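Local coordinates for Lmo2812 protein (Listeria monocytogenes EGD-e, PDB 5ZQA) that probably acts as a serine-type D-Ala-D-Ala carboxypeptidase, a penicillin-binding protein working on cell-wall peptidoglycan, at residues A35-V40 against I251-G256; E85-V90 against W109-L114; E142-A147 against T156-A161; G221-K226 against I238-R243; I60-K65 against T120-D125. One frame throughout, in Å; residues are numbered along the deposited sequence.

Interaction 1: residues A35-V40 against I251-G256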
# COMPACT_ATOMS: atom_id res chain seq x y z
N ALA A 35 -10.14 11.07 9.29
CA ALA A 35 -8.69 11.01 9.17
C ALA A 35 -8.00 12.18 9.85
O ALA A 35 -8.44 13.32 9.71
CB ALA A 35 -8.29 10.97 7.71
N ASN A 36 -6.91 11.91 10.54
CA ASN A 36 -6.12 12.99 11.12
C ASN A 36 -5.16 13.63 10.12
O ASN A 36 -4.76 14.78 10.30
CB ASN A 36 -5.40 12.48 12.36
CG ASN A 36 -6.35 12.32 13.53
OD1 ASN A 36 -7.13 13.22 13.83
ND2 ASN A 36 -6.33 11.15 14.18
N ALA A 37 -4.82 12.90 9.06
CA ALA A 37 -4.10 13.49 7.93
C ALA A 37 -4.72 12.96 6.65
O ALA A 37 -5.02 11.77 6.55
CB ALA A 37 -2.61 13.16 7.97
N ALA A 38 -4.93 13.84 5.68
CA ALA A 38 -5.58 13.42 4.45
C ALA A 38 -5.25 14.35 3.31
O ALA A 38 -4.95 15.53 3.52
CB ALA A 38 -7.07 13.34 4.64
N ALA A 39 -5.34 13.83 2.09
CA ALA A 39 -5.08 14.64 0.92
C ALA A 39 -5.58 13.94 -0.33
O ALA A 39 -5.79 12.73 -0.34
CB ALA A 39 -3.57 14.96 0.79
N VAL A 40 -5.78 14.72 -1.39
CA VAL A 40 -6.00 14.12 -2.70
C VAL A 40 -5.26 14.98 -3.71
O VAL A 40 -5.23 16.21 -3.59
CB VAL A 40 -7.52 13.95 -3.03
CG1 VAL A 40 -8.29 15.31 -2.98
CG2 VAL A 40 -7.72 13.22 -4.36
N ILE A 251 -5.11 10.05 -0.09
CA ILE A 251 -4.45 9.49 1.08
C ILE A 251 -5.27 9.77 2.33
O ILE A 251 -5.62 10.92 2.59
CB ILE A 251 -3.05 10.10 1.30
CG1 ILE A 251 -2.25 10.20 -0.00
CG2 ILE A 251 -2.32 9.33 2.39
CD1 ILE A 251 -1.86 8.91 -0.52
N VAL A 252 -5.57 8.72 3.10
CA VAL A 252 -6.26 8.81 4.38
C VAL A 252 -5.43 8.11 5.45
O VAL A 252 -5.13 6.93 5.31
CB VAL A 252 -7.67 8.17 4.31
CG1 VAL A 252 -8.23 7.89 5.70
CG2 VAL A 252 -8.61 9.06 3.50
N LEU A 253 -5.05 8.85 6.49
CA LEU A 253 -4.27 8.30 7.59
C LEU A 253 -4.97 8.54 8.92
O LEU A 253 -5.43 9.65 9.19
CB LEU A 253 -2.87 8.94 7.63
CG LEU A 253 -2.06 8.81 6.34
CD1 LEU A 253 -0.82 9.70 6.40
CD2 LEU A 253 -1.68 7.36 6.12
N ASP A 254 -5.06 7.48 9.72
CA ASP A 254 -5.61 7.53 11.09
C ASP A 254 -7.07 7.96 11.13
O ASP A 254 -7.45 8.86 11.90
CB ASP A 254 -4.76 8.47 11.98
CG ASP A 254 -5.03 8.28 13.47
OD1 ASP A 254 -5.48 7.18 13.87
OD2 ASP A 254 -4.79 9.23 14.24
N ALA A 255 -7.90 7.31 10.32
CA ALA A 255 -9.35 7.42 10.51
C ALA A 255 -9.77 6.50 11.66
O ALA A 255 -9.03 5.59 12.04
CB ALA A 255 -10.10 7.09 9.23
N GLY A 256 -10.95 6.72 12.23
CA GLY A 256 -11.33 6.05 13.46
C GLY A 256 -11.87 4.64 13.37
O GLY A 256 -11.81 3.88 14.34
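Ala37 faces Leu253, Ala38 faces Val252 and Ala39 faces Ile251 across two neighbouring antiparallel strands of the five-stranded sheet, and the pairing ends in a classic beta bulge, where Asn36 and Ala37 both stand opposite Leu253. The axes of 37-40 and 251-253 approach to 4.8 Å at 175°, so the strands are almost exactly antiparallel. Side chains alternate accordingly. Ala37, Ala39, Ile251 and Leu253 share one face, where helix 175-188 packs on Ala39, Ile251 and Leu253; the CD1 branch of Leu253 comes to 4.2 Å from Ala37 CB. Ala38 and Val252 share the other face, and helix 258-272 covers Val252. Because CG1 of Val252 lies anti to the backbone N (chi1 163°), it reaches along the strand and meets Ala35 CB at 3.7 Å, beyond the regular pairing. Past the bulge the chain turns a corner at Asp254. There the Asn36 amide and the Asp254 carboxylate cross obliquely, their planes 53° apart. Asn36 ND2 is modelled 2.5 Å from Asp254 OD2, too short to be taken at face value as a hydrogen bond. A bound magnesium ion lies about 4 Å from the Asp254 side chain. The bulge itself is loosely bonded: Leu253 O receives only weak hydrogen bonds, from Asn36 N at 3.0 Å and Ala37 N at 3.3 Å. The regular end is firmer, with Ile251 N bonded to Ala39 O at 2.8 Å.

Interaction 2: residues E85-V90 against W109-L114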
# COMPACT_ATOMS: atom_id res chain seq x y z
N GLU A 85 9.09 -18.58 -8.81
CA GLU A 85 9.91 -19.03 -7.69
C GLU A 85 9.01 -19.37 -6.52
O GLU A 85 8.03 -18.67 -6.27
CB GLU A 85 10.92 -17.97 -7.27
CG GLU A 85 11.95 -17.64 -8.32
CD GLU A 85 13.00 -16.69 -7.80
OE1 GLU A 85 13.41 -16.86 -6.63
OE2 GLU A 85 13.40 -15.78 -8.55
N LYS A 86 9.34 -20.44 -5.79
CA LYS A 86 8.54 -20.87 -4.64
C LYS A 86 9.31 -20.54 -3.37
O LYS A 86 10.46 -20.95 -3.20
CB LYS A 86 8.23 -22.36 -4.71
CG LYS A 86 7.42 -22.75 -5.94
CD LYS A 86 5.94 -22.46 -5.73
CE LYS A 86 5.15 -22.58 -7.03
NZ LYS A 86 5.27 -23.92 -7.65
N LEU A 87 8.66 -19.80 -2.48
CA LEU A 87 9.32 -19.34 -1.27
C LEU A 87 8.56 -19.82 -0.05
O LEU A 87 7.35 -20.06 -0.12
CB LEU A 87 9.42 -17.82 -1.26
CG LEU A 87 10.06 -17.20 -2.49
CD1 LEU A 87 10.00 -15.69 -2.33
CD2 LEU A 87 11.49 -17.67 -2.65
N ASP A 88 9.26 -19.93 1.07
CA ASP A 88 8.64 -20.39 2.31
C ASP A 88 8.29 -19.21 3.19
O ASP A 88 9.15 -18.37 3.48
CB ASP A 88 9.59 -21.32 3.06
CG ASP A 88 9.95 -22.54 2.26
OD1 ASP A 88 9.02 -23.24 1.79
OD2 ASP A 88 11.16 -22.80 2.06
N LEU A 89 7.02 -19.15 3.61
CA LEU A 89 6.54 -18.06 4.44
C LEU A 89 7.34 -17.97 5.74
O LEU A 89 7.54 -18.98 6.42
CB LEU A 89 5.06 -18.23 4.78
CG LEU A 89 4.12 -17.88 3.64
CD1 LEU A 89 2.70 -18.31 3.98
CD2 LEU A 89 4.21 -16.36 3.37
N VAL A 90 7.79 -16.76 6.06
CA VAL A 90 8.49 -16.54 7.31
C VAL A 90 7.47 -16.63 8.45
O VAL A 90 6.29 -16.34 8.27
CB VAL A 90 9.21 -15.16 7.34
CG1 VAL A 90 10.05 -14.95 6.09
CG2 VAL A 90 8.21 -14.05 7.50
N TRP A 109 4.71 -20.90 -1.30
CA TRP A 109 3.91 -20.19 -2.31
C TRP A 109 4.79 -19.61 -3.39
O TRP A 109 5.94 -19.28 -3.15
CB TRP A 109 3.13 -19.03 -1.67
CG TRP A 109 2.13 -19.46 -0.65
CD1 TRP A 109 2.38 -19.83 0.64
CD2 TRP A 109 0.72 -19.58 -0.84
NE1 TRP A 109 1.21 -20.17 1.27
CE2 TRP A 109 0.17 -20.03 0.38
CE3 TRP A 109 -0.14 -19.35 -1.92
CZ2 TRP A 109 -1.19 -20.24 0.55
CZ3 TRP A 109 -1.49 -19.57 -1.75
CH2 TRP A 109 -2.00 -20.01 -0.52
N SER A 110 4.21 -19.42 -4.58
CA SER A 110 4.91 -18.72 -5.65
C SER A 110 5.04 -17.24 -5.33
O SER A 110 4.23 -16.68 -4.58
CB SER A 110 4.19 -18.90 -6.98
OG SER A 110 2.96 -18.20 -6.98
N VAL A 111 6.07 -16.62 -5.88
CA VAL A 111 6.25 -15.17 -5.76
C VAL A 111 5.00 -14.43 -6.23
O VAL A 111 4.58 -13.45 -5.59
CB VAL A 111 7.49 -14.72 -6.56
CG1 VAL A 111 7.51 -13.21 -6.76
CG2 VAL A 111 8.77 -15.21 -5.85
N ARG A 112 4.39 -14.89 -7.32
CA ARG A 112 3.13 -14.33 -7.78
C ARG A 112 2.07 -14.33 -6.67
O ARG A 112 1.45 -13.30 -6.38
CB ARG A 112 2.61 -15.10 -8.99
CG ARG A 112 1.16 -14.83 -9.37
CD ARG A 112 0.91 -13.38 -9.74
NE ARG A 112 1.61 -13.01 -10.96
CZ ARG A 112 1.69 -11.77 -11.44
NH1 ARG A 112 1.11 -10.76 -10.80
NH2 ARG A 112 2.37 -11.56 -12.56
N ASP A 113 1.89 -15.48 -6.04
CA ASP A 113 0.84 -15.60 -5.03
C ASP A 113 1.18 -14.79 -3.77
O ASP A 113 0.29 -14.24 -3.13
CB ASP A 113 0.60 -17.06 -4.66
CG ASP A 113 -0.19 -17.81 -5.71
OD1 ASP A 113 -0.73 -17.18 -6.65
OD2 ASP A 113 -0.31 -19.05 -5.58
N LEU A 114 2.47 -14.71 -3.43
CA LEU A 114 2.89 -13.92 -2.28
C LEU A 114 2.64 -12.43 -2.53
O LEU A 114 2.14 -11.73 -1.65
CB LEU A 114 4.36 -14.16 -1.98
CG LEU A 114 4.70 -15.57 -1.50
CD1 LEU A 114 6.20 -15.76 -1.50
CD2 LEU A 114 4.13 -15.81 -0.11
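Leu87 and Trp109 exchange two backbone hydrogen bonds, from Leu87 N to Trp109 O at 2.8 Å and from Trp109 N to Leu87 O at 3.0 Å. A third runs from Val111 N to Glu85 O at 2.9 Å. The CA-H groups of Ser110 and Lys86 point at Glu85 O and Trp109 O, as expected around a non-hydrogen-bonded Lys86-Ser110 pair. This is a small two-stranded antiparallel sheet, 86-88 with 108-110, whose second strand runs straight into helix 111-120. Ser110 serves both elements: it ends the strand and is the N-cap of the helix. Its OG sits between the backbone N and the carbonyl carbon (chi1 69°), from where it accepts from Asp113 N at 3.1 Å. Apolar contacts fill the side of the sheet facing the helix. Leu87 crosses Val111 and Leu114 at a slant, its CB 3.8 Å from Leu114 CD1. Leu89 and Leu114 slide past each other in opposite directions, Leu89 CD2 lying 3.5 Å from Leu114 CD2. The CD1 branch of Leu89 meets Trp109 obliquely, 3.6 Å from NE1. That indole nitrogen gives its hydrogen to Lys106 O. On the other face, shared by Lys86 and Ser110, Lys86 bends at chi2 and lays CE over Ser110 CB at 3.8 Å. The Glu85 side chain meets Val111 CG2 through CB and carries its carboxylate to a salt bridge with Arg133.

Interaction 3: residues E142-A147 against T156-A161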
# COMPACT_ATOMS: atom_id res chain seq x y z
N GLU A 142 17.20 -1.22 1.54
CA GLU A 142 16.87 -1.08 0.12
C GLU A 142 15.56 -0.32 -0.08
O GLU A 142 15.44 0.46 -1.03
CB GLU A 142 16.80 -2.45 -0.55
CG GLU A 142 18.16 -3.12 -0.67
CD GLU A 142 19.14 -2.33 -1.54
OE1 GLU A 142 18.68 -1.53 -2.39
OE2 GLU A 142 20.36 -2.50 -1.37
N MET A 143 14.60 -0.52 0.81
CA MET A 143 13.36 0.25 0.76
C MET A 143 13.65 1.74 0.90
O MET A 143 13.12 2.57 0.16
CB MET A 143 12.38 -0.18 1.86
CG MET A 143 11.90 -1.62 1.76
SD MET A 143 10.88 -2.10 3.17
CE MET A 143 9.28 -1.42 2.71
N ASN A 144 14.50 2.09 1.87
CA ASN A 144 14.82 3.50 2.09
C ASN A 144 15.72 4.06 0.98
O ASN A 144 15.60 5.24 0.60
CB ASN A 144 15.45 3.66 3.46
CG ASN A 144 14.44 3.46 4.56
OD1 ASN A 144 13.36 4.04 4.50
ND2 ASN A 144 14.76 2.62 5.54
N ASN A 145 16.59 3.22 0.43
CA ASN A 145 17.37 3.63 -0.73
C ASN A 145 16.48 3.98 -1.91
O ASN A 145 16.71 4.97 -2.60
CB ASN A 145 18.36 2.54 -1.14
CG ASN A 145 19.60 2.53 -0.27
OD1 ASN A 145 19.84 3.46 0.50
ND2 ASN A 145 20.41 1.49 -0.41
N GLN A 146 15.45 3.17 -2.13
CA GLN A 146 14.53 3.43 -3.24
C GLN A 146 13.71 4.68 -2.97
O GLN A 146 13.42 5.43 -3.90
CB GLN A 146 13.61 2.22 -3.48
CG GLN A 146 12.69 2.40 -4.68
CD GLN A 146 13.46 2.55 -6.00
OE1 GLN A 146 13.30 3.54 -6.71
NE2 GLN A 146 14.28 1.56 -6.33
N ALA A 147 13.34 4.90 -1.71
CA ALA A 147 12.60 6.09 -1.33
C ALA A 147 13.39 7.33 -1.74
O ALA A 147 12.86 8.25 -2.37
CB ALA A 147 12.30 6.11 0.17
N THR A 156 10.17 10.33 5.46
CA THR A 156 9.80 8.92 5.30
C THR A 156 10.91 7.97 5.76
O THR A 156 12.06 8.15 5.39
CB THR A 156 9.47 8.60 3.83
OG1 THR A 156 8.29 9.31 3.45
CG2 THR A 156 9.23 7.08 3.62
N THR A 157 10.55 6.98 6.58
CA THR A 157 11.44 5.86 6.89
C THR A 157 10.65 4.56 6.96
O THR A 157 9.64 4.47 7.65
CB THR A 157 12.21 6.05 8.22
OG1 THR A 157 11.31 6.44 9.24
CG2 THR A 157 13.30 7.11 8.09
N PHE A 158 11.13 3.57 6.21
CA PHE A 158 10.60 2.21 6.26
C PHE A 158 11.43 1.38 7.22
O PHE A 158 12.64 1.57 7.33
CB PHE A 158 10.62 1.58 4.86
CG PHE A 158 9.79 2.32 3.85
CD1 PHE A 158 8.41 2.20 3.86
CD2 PHE A 158 10.39 3.11 2.89
CE1 PHE A 158 7.63 2.87 2.94
CE2 PHE A 158 9.61 3.80 1.96
CZ PHE A 158 8.23 3.68 1.99
N VAL A 159 10.78 0.44 7.91
CA VAL A 159 11.48 -0.37 8.91
C VAL A 159 11.42 -1.87 8.60
O VAL A 159 12.16 -2.66 9.19
CB VAL A 159 10.93 -0.12 10.35
CG1 VAL A 159 11.08 1.35 10.74
CG2 VAL A 159 9.47 -0.56 10.48
N SER A 160 10.52 -2.26 7.70
CA SER A 160 10.28 -3.67 7.40
C SER A 160 9.51 -3.80 6.10
O SER A 160 8.83 -2.87 5.69
CB SER A 160 9.50 -4.33 8.54
OG SER A 160 8.17 -3.83 8.59
N ALA A 161 9.62 -4.96 5.45
CA ALA A 161 8.91 -5.21 4.20
C ALA A 161 7.38 -5.13 4.37
O ALA A 161 6.66 -4.72 3.46
CB ALA A 161 9.30 -6.56 3.63
O HOH W 1 13.46 6.72 3.55
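Residues 142-147 of helix 139-150 pass an irregular loop, 156-161, the CA atoms of Asn144 and Phe158 lying 6.1 Å apart, close enough for side chains of the helix to grip the loop backbone. Two features define the contact: a pair of hydrogen bonds from the Asn144 amide to the backbone of Phe158 and a Met-aromatic contact between Met143 and Phe158. Asn144 OD1 accepts from Phe158 N at 2.8 Å, on a lone pair in the carbonyl plane and almost straight at 176°. Its ND2 donates to Phe158 O at 3.0 Å, with that oxygen near the amide plane. Both backbone groups of one residue are thus satisfied by one side chain, which fixes the rotation of the amide. OD1 also accepts from a water that donates to Thr156 O. The amide and the Phe158 ring are only 27° apart in plane but meet obliquely. The Met143 and Phe158 side chains cross at about a right angle. Met143 SD lies 5.4 Å from the ring centroid, obliquely, and the bend at chi3 (81°) swings CE to 3.9 Å from Phe158 CD1. The same sulfur is 3.3 Å from Ser160 O. Phe158 packs on Ile60 and Ser64, and Ala161 O accepts from Thr68 OG1, on the helix starting at the predicted catalytic Lys65. At the far end, Ala147 CB abuts the ring edge, in plane, 4.0 Å from Phe158 CE2.

Interaction 4: residues G221-K226 against I238-R243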
# COMPACT_ATOMS: atom_id res chain seq x y z
N GLY A 221 -14.40 4.08 -11.50
CA GLY A 221 -13.03 4.38 -11.87
C GLY A 221 -11.99 4.01 -10.83
O GLY A 221 -10.80 4.07 -11.11
N LEU A 222 -12.43 3.63 -9.63
CA LEU A 222 -11.48 3.32 -8.56
C LEU A 222 -10.83 1.96 -8.80
O LEU A 222 -11.53 0.96 -8.96
CB LEU A 222 -12.16 3.35 -7.19
CG LEU A 222 -11.17 3.16 -6.03
CD1 LEU A 222 -10.92 4.46 -5.32
CD2 LEU A 222 -11.62 2.09 -5.06
N ASP A 223 -9.50 1.91 -8.81
CA ASP A 223 -8.80 0.66 -9.12
C ASP A 223 -7.64 0.36 -8.18
O ASP A 223 -6.82 -0.53 -8.45
CB ASP A 223 -8.32 0.66 -10.58
CG ASP A 223 -7.59 1.93 -11.00
OD1 ASP A 223 -7.20 2.74 -10.14
OD2 ASP A 223 -7.40 2.12 -12.23
N GLY A 224 -7.59 1.05 -7.04
CA GLY A 224 -6.55 0.80 -6.05
C GLY A 224 -6.78 1.68 -4.83
O GLY A 224 -7.76 2.42 -4.80
N LEU A 225 -5.87 1.65 -3.86
CA LEU A 225 -4.57 1.01 -3.98
C LEU A 225 -4.20 0.11 -2.78
O LEU A 225 -3.76 -1.02 -2.97
CB LEU A 225 -3.50 2.08 -4.16
CG LEU A 225 -2.12 1.69 -4.68
CD1 LEU A 225 -2.22 1.01 -6.04
CD2 LEU A 225 -1.25 2.94 -4.78
N LYS A 226 -4.33 0.61 -1.56
CA LYS A 226 -3.86 -0.16 -0.40
C LYS A 226 -4.38 0.36 0.93
O LYS A 226 -4.35 1.56 1.17
CB LYS A 226 -2.32 -0.17 -0.36
CG LYS A 226 -1.71 -1.10 0.71
CD LYS A 226 -1.78 -2.56 0.30
CE LYS A 226 -1.47 -3.49 1.47
NZ LYS A 226 -2.59 -3.54 2.47
N ILE A 238 -4.85 4.34 0.87
CA ILE A 238 -4.45 5.07 -0.32
C ILE A 238 -5.36 4.61 -1.44
O ILE A 238 -5.40 3.43 -1.78
CB ILE A 238 -2.97 4.83 -0.69
CG1 ILE A 238 -2.07 5.40 0.40
CG2 ILE A 238 -2.63 5.52 -2.02
CD1 ILE A 238 -0.58 5.11 0.22
N GLY A 239 -6.13 5.56 -1.98
CA GLY A 239 -7.03 5.27 -3.09
C GLY A 239 -6.51 5.84 -4.39
O GLY A 239 -5.77 6.81 -4.38
N THR A 240 -6.91 5.25 -5.51
CA THR A 240 -6.64 5.86 -6.80
C THR A 240 -7.77 5.53 -7.76
O THR A 240 -8.37 4.44 -7.69
CB THR A 240 -5.26 5.44 -7.37
OG1 THR A 240 -4.98 6.22 -8.54
CG2 THR A 240 -5.20 3.96 -7.70
N ALA A 241 -8.09 6.49 -8.61
CA ALA A 241 -9.16 6.38 -9.59
C ALA A 241 -8.80 7.20 -10.81
O ALA A 241 -8.14 8.22 -10.68
CB ALA A 241 -10.48 6.87 -9.01
N GLU A 242 -9.24 6.75 -11.98
CA GLU A 242 -9.05 7.52 -13.21
C GLU A 242 -10.39 7.71 -13.91
O GLU A 242 -11.18 6.76 -14.03
CB GLU A 242 -8.07 6.81 -14.15
CG GLU A 242 -7.77 7.60 -15.42
CD GLU A 242 -6.85 6.86 -16.38
OE1 GLU A 242 -6.93 5.61 -16.45
OE2 GLU A 242 -6.04 7.53 -17.06
N ARG A 243 -10.65 8.95 -14.32
CA ARG A 243 -11.84 9.30 -15.12
C ARG A 243 -11.45 10.31 -16.18
O ARG A 243 -10.81 11.31 -15.87
CB ARG A 243 -12.94 9.90 -14.25
CG ARG A 243 -13.44 8.99 -13.16
CD ARG A 243 -14.47 9.70 -12.30
NE ARG A 243 -14.85 8.86 -11.18
CZ ARG A 243 -15.51 9.29 -10.10
NH1 ARG A 243 -15.86 10.56 -10.00
NH2 ARG A 243 -15.80 8.44 -9.14
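This is the pairing of segments 221-226 and 238-243, from the antiparallel hairpin strands 222-230 and 236-243, at the edge of the five-stranded sheet. The segment axes approach to 4.7 Å at 153°, a departure from straight pairing that goes with two irregularities in register. First, Asp223 and Gly224 both stand opposite Thr240: Asp223 N bonds to Thr240 O at 3.0 Å, and Gly224 O accepts from Thr240 N at the same length, though from well above its carbonyl plane. Second, Leu225 and Lys226 both face Ile238, whose O is gripped by Leu225 N at 2.8 Å and Lys226 N at 3.0 Å. Each is a classic beta bulge, and the second follows a cis peptide bond between Gly224 and Leu225. The strand so shaped delivers Lys226, predicted to bind substrate, which opens what is probably the K(T/S)G motif of this family; its NZ reaches over to Ser122 OG. Beside the bulge, Leu225 and Ile238 lie side by side pointing the same way, CD2 to CG2 at 4.0 Å, beneath helix 175-188. Asp223 CG sits between its backbone N and carbonyl carbon (chi1 48°), a turn that brings OD1 alongside Thr240, 3.4 Å from CG2. That oxygen also lies near Thr240 O, two acceptors together, and Arg247 supplies the compensating salt bridge to Asp223. Thr240 OG1 bonds to Val248 O and Arg247.

Interaction 5: residues I60-K65 against T120-D125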
# COMPACT_ATOMS: atom_id res chain seq x y z
N ILE A 60 2.49 4.48 9.07
CA ILE A 60 1.82 4.05 7.85
C ILE A 60 1.55 2.56 7.74
O ILE A 60 0.83 2.13 6.83
CB ILE A 60 2.60 4.48 6.59
CG1 ILE A 60 3.99 3.82 6.54
CG2 ILE A 60 2.65 6.01 6.51
CD1 ILE A 60 4.70 3.98 5.19
N ALA A 61 2.13 1.77 8.65
CA ALA A 61 1.82 0.34 8.75
C ALA A 61 1.90 -0.38 7.39
O ALA A 61 2.90 -0.23 6.68
CB ALA A 61 0.44 0.16 9.38
N SER A 62 0.86 -1.12 7.01
CA SER A 62 0.90 -1.91 5.77
C SER A 62 0.95 -1.09 4.48
O SER A 62 1.12 -1.67 3.40
CB SER A 62 -0.31 -2.84 5.71
OG SER A 62 -0.12 -3.97 6.55
N LEU A 63 0.83 0.23 4.56
CA LEU A 63 1.04 1.02 3.34
C LEU A 63 2.48 0.81 2.88
O LEU A 63 2.79 1.00 1.70
CB LEU A 63 0.73 2.50 3.55
CG LEU A 63 -0.70 2.83 4.00
CD1 LEU A 63 -0.87 4.33 4.17
CD2 LEU A 63 -1.72 2.27 3.01
N SER A 64 3.35 0.39 3.80
CA SER A 64 4.73 0.02 3.47
C SER A 64 4.81 -1.02 2.36
O SER A 64 5.81 -1.07 1.62
CB SER A 64 5.45 -0.55 4.70
OG SER A 64 5.52 0.40 5.75
N LYS A 65 3.79 -1.86 2.26
CA LYS A 65 3.79 -2.91 1.25
C LYS A 65 3.81 -2.38 -0.18
O LYS A 65 4.17 -3.11 -1.10
CB LYS A 65 2.58 -3.82 1.44
CG LYS A 65 2.65 -4.64 2.74
CD LYS A 65 1.37 -5.41 2.95
CE LYS A 65 1.50 -6.43 4.08
NZ LYS A 65 1.49 -5.76 5.40
N THR A 120 -3.50 -7.77 -1.65
CA THR A 120 -4.95 -7.99 -1.58
C THR A 120 -5.45 -8.11 -0.14
O THR A 120 -6.34 -7.36 0.29
CB THR A 120 -5.34 -9.26 -2.38
OG1 THR A 120 -4.96 -9.08 -3.75
CG2 THR A 120 -6.83 -9.51 -2.33
N MET A 121 -4.88 -9.04 0.62
CA MET A 121 -5.33 -9.27 1.99
C MET A 121 -4.38 -8.70 3.05
O MET A 121 -4.62 -8.86 4.24
CB MET A 121 -5.53 -10.77 2.26
CG MET A 121 -4.24 -11.61 2.21
SD MET A 121 -4.46 -13.27 2.86
CE MET A 121 -4.56 -12.94 4.62
N SER A 122 -3.31 -8.06 2.59
CA SER A 122 -2.34 -7.41 3.47
C SER A 122 -1.60 -8.44 4.32
O SER A 122 -1.41 -8.28 5.52
CB SER A 122 -3.03 -6.37 4.36
OG SER A 122 -2.14 -5.30 4.65
N ALA A 123 -1.17 -9.52 3.67
CA ALA A 123 -0.47 -10.60 4.38
C ALA A 123 0.96 -10.18 4.75
O ALA A 123 1.82 -10.00 3.88
CB ALA A 123 -0.46 -11.87 3.52
N ASN A 124 1.21 -10.04 6.04
CA ASN A 124 2.51 -9.59 6.52
C ASN A 124 3.62 -10.60 6.28
O ASN A 124 4.74 -10.23 5.95
CB ASN A 124 2.45 -9.27 8.01
CG ASN A 124 1.63 -8.05 8.29
OD1 ASN A 124 2.06 -6.95 8.00
ND2 ASN A 124 0.44 -8.24 8.85
N ASP A 125 3.31 -11.88 6.47
CA ASP A 125 4.31 -12.90 6.25
C ASP A 125 4.72 -12.96 4.77
O ASP A 125 5.90 -13.12 4.46
CB ASP A 125 3.85 -14.28 6.77
CG ASP A 125 2.46 -14.70 6.27
OD1 ASP A 125 1.73 -13.91 5.65
OD2 ASP A 125 2.09 -15.87 6.55
O HOH W 2 1.80 -4.24 8.62
O HOH W 3 -1.55 -6.24 7.60
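The flat amide of Asn124 receives Lys65 over one face: NZ sits 2.9 Å from OD1 and 59° out of the carbonyl plane, so the hydrogen bond does not use a lone pair. A water near Ser122 lies on the same side of the amide and takes a weak bond from Asn124 ND2. At the two polar ends of the amide, ND2 is bonded to Val98 O and OD1 accepts from a second water at 2.8 Å. The setting is the active site of a penicillin-binding protein, with Ser62 and Lys65 forming the SxxK motif and Ser122 and Asn124 spaced as the family's SxN motif; Ser62, Lys65 and Ser122 are predicted catalytic residues. Lys65 runs extended and then bends at chi4 (75°), which turns NZ between the two segments. There it donates to Ser62 OG at 2.7 Å, to Asn124 OD1 and to Ser162 O, three acceptors that fix its position. One bond back from the amine, CE passes 3.6 Å from Ala123 O. Ser122, the first residue to leave the helix, has a positive phi, and its OG is hydrogen-bonded to Lys226 NZ, linking the probable K(T/S)G motif, which begins at Lys226, to the other two. The first water donates to both Ser62 OG and Ser122 O, and the second accepts from Ser62 OG. Across the cleft, Ser62 OG and Ser122 OG are 3.1 Å apart.

The centre of interaction 5 lies about 6 Å from the centre of the chain, and all four others touch it. Interactions 1 and 4 share the five-stranded sheet, centres about 15 Å apart, meeting through Ile251 and Ile238. The sheet reaches interaction 5 through Leu253 on Leu63 and through Lys226, whose amine meets Ser122. Interaction 3 packs on the loop before helix 65-77 through Phe158 and Met143. Interaction 2, its centre about 32 Å from that of interaction 1, abuts Asp125. Along the chain, interaction 1 joins both ends and encloses all others; interaction 5 spans interaction 2, followed by 3 and 4. Distant segments thus converge on the predicted catalytic centre between sheet and helices.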